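Local coordinates for protein lectin-related NK cell receptor LY49L1 (Mus musculus, PDB 3G8K) that acts as a natural killer cell receptor of the Ly49 family, probably recognising MHC class I through the C-type lectin-like domain described here, at residues M101-K105 against T106-N110. The protein carries 1 engineered substitution. Numbering follows the deposited sequence.
Sequences MLLSK and TRLDN
Leu102 and Asp109 form the hydrogen-bonded pair of an antiparallel beta hairpin, with Leu102 N to Asp109 O at 3.0 Å and Asp109 N to Leu102 O at 3.1 Å, and Ser104 N donates to Arg107 O nearer the turn. The Asp109 carbonyl points almost straight at the Leu102 N-H (C=O...N 170°). Met101, Leu103, Leu108 and Asn110 share one face of the hairpin, Leu102 and Asp109 the other. With CG anti to the backbone N (chi1 -155°) and bends at chi2 and chi3, the Met101 chain leans toward the partner strand, where its CG meets Leu108 CG at 4.0 Å, the two side chains running roughly perpendicular. Its SD comes within 3.0 Å of Asp109 O, a close approach to a carbonyl oxygen that already accepts the Leu102 N-H. Farther along, Leu103 CD1 touches Leu108 CD1 at 3.9 Å. At the turn, chi1 of 64° brings Ser104 OG within 3.5 Å of Thr106 N, from which it accepts a weak bond; a water lies between this OG and Arg107 NH2, weakly bound to the guanidinium. Strand 100-104 also pairs antiparallel with strand 62-70, joining the hairpin to the main sheet. Leu103 and Leu108 pack on Leu51 of helix 48-57, Lys105 NZ donates hydrogen bonds to Lys55 O, Leu56 O and Val58 O around that helix's C-terminal end, and Met101 and Asn110 rest on Trp76 of strand 75-78.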
loop_
_atom_site.group_PDB
_atom_site.type_symbol
_atom_site.label_atom_id
_atom_site.label_comp_id
_atom_site.label_asym_id
_atom_site.label_seq_id
_atom_site.Cartn_x
_atom_site.Cartn_y
_atom_site.Cartn_z
ATOM N N MET A 101 1.156 21.432 -6.290
ATOM C CA MET A 101 0.516 20.259 -6.879
ATOM C C MET A 101 0.023 19.217 -5.799
ATOM O O MET A 101 0.652 19.023 -4.769
ATOM C CB MET A 101 1.412 19.711 -8.028
ATOM C CG MET A 101 0.754 18.890 -9.154
ATOM S SD MET A 101 -0.209 19.890 -10.202
ATOM C CE MET A 101 1.036 20.548 -11.314
ATOM N N LEU A 102 -1.147 18.648 -6.025
ATOM C CA LEU A 102 -1.633 17.475 -5.359
ATOM C C LEU A 102 -1.703 16.321 -6.339
ATOM O O LEU A 102 -1.926 16.539 -7.519
ATOM C CB LEU A 102 -3.103 17.593 -4.962
ATOM C CG LEU A 102 -3.610 18.744 -4.186
ATOM C CD1 LEU A 102 -5.022 18.905 -4.711
ATOM C CD2 LEU A 102 -3.624 18.180 -2.743
ATOM N N LEU A 103 -1.566 15.147 -5.744
ATOM C CA LEU A 103 -1.946 13.833 -6.240
ATOM C C LEU A 103 -3.362 13.440 -5.774
ATOM O O LEU A 103 -3.663 13.451 -4.555
ATOM C CB LEU A 103 -0.971 12.792 -5.634
ATOM C CG LEU A 103 -1.026 11.305 -6.111
ATOM C CD1 LEU A 103 -1.275 11.227 -7.654
ATOM C CD2 LEU A 103 0.247 10.541 -5.686
ATOM N N SER A 104 -4.220 13.080 -6.729
ATOM C CA SER A 104 -5.434 12.262 -6.441
ATOM C C SER A 104 -5.375 10.973 -7.259
ATOM O O SER A 104 -4.529 10.850 -8.165
ATOM C CB SER A 104 -6.731 13.051 -6.708
ATOM O OG SER A 104 -6.929 13.426 -8.050
ATOM N N LYS A 105 -6.242 10.009 -6.953
ATOM C CA LYS A 105 -6.420 8.836 -7.829
ATOM C C LYS A 105 -6.655 9.131 -9.299
ATOM O O LYS A 105 -6.350 8.314 -10.202
ATOM C CB LYS A 105 -7.581 7.972 -7.326
ATOM C CG LYS A 105 -7.410 7.562 -5.867
ATOM C CD LYS A 105 -8.243 6.368 -5.610
ATOM C CE LYS A 105 -7.708 5.195 -6.345
ATOM N NZ LYS A 105 -6.469 4.660 -5.718
ATOM N N THR A 106 -7.195 10.301 -9.577
ATOM C CA THR A 106 -7.542 10.564 -10.954
ATOM C C THR A 106 -6.453 11.332 -11.771
ATOM O O THR A 106 -6.287 11.052 -12.968
ATOM C CB THR A 106 -9.059 11.016 -11.093
ATOM O OG1 THR A 106 -9.230 11.956 -12.146
ATOM C CG2 THR A 106 -9.612 11.656 -9.798
ATOM N N ARG A 107 -5.711 12.254 -11.128
ATOM C CA ARG A 107 -4.828 13.172 -11.833
ATOM C C ARG A 107 -3.995 13.981 -10.861
ATOM O O ARG A 107 -4.261 13.990 -9.676
ATOM C CB ARG A 107 -5.616 14.134 -12.766
ATOM C CG ARG A 107 -6.718 14.998 -12.103
ATOM C CD ARG A 107 -7.786 15.495 -13.157
ATOM N NE ARG A 107 -8.589 16.610 -12.683
ATOM C CZ ARG A 107 -9.365 16.615 -11.579
ATOM N NH1 ARG A 107 -10.054 17.708 -11.266
ATOM N NH2 ARG A 107 -9.464 15.557 -10.776
ATOM N N LEU A 108 -2.972 14.640 -11.407
ATOM C CA LEU A 108 -2.273 15.739 -10.792
ATOM C C LEU A 108 -3.178 16.972 -10.993
ATOM O O LEU A 108 -3.724 17.174 -12.083
ATOM C CB LEU A 108 -0.924 15.894 -11.486
ATOM C CG LEU A 108 0.341 15.323 -10.806
ATOM C CD1 LEU A 108 0.150 14.013 -9.970
ATOM C CD2 LEU A 108 1.598 15.238 -11.723
ATOM N N ASP A 109 -3.347 17.784 -9.945
ATOM C CA ASP A 109 -4.050 19.042 -10.073
ATOM C C ASP A 109 -3.328 20.113 -9.284
ATOM O O ASP A 109 -2.609 19.806 -8.347
ATOM C CB ASP A 109 -5.491 18.855 -9.598
ATOM C CG ASP A 109 -6.433 19.895 -10.198
ATOM O OD1 ASP A 109 -7.586 19.905 -9.752
ATOM O OD2 ASP A 109 -5.998 20.672 -11.122
ATOM N N ASN A 110 -3.428 21.374 -9.691
ATOM C CA ASN A 110 -2.834 22.415 -8.923
ATOM C C ASN A 110 -3.884 22.986 -7.982
ATOM O O ASN A 110 -5.080 22.902 -8.262
ATOM C CB ASN A 110 -2.307 23.517 -9.807
ATOM C CG ASN A 110 -3.400 24.198 -10.635
ATOM O OD1 ASN A 110 -4.293 23.571 -11.220
ATOM N ND2 ASN A 110 -3.296 25.484 -10.701
HETATM O O HOH W 1 -9.441 15.509 -8.270
#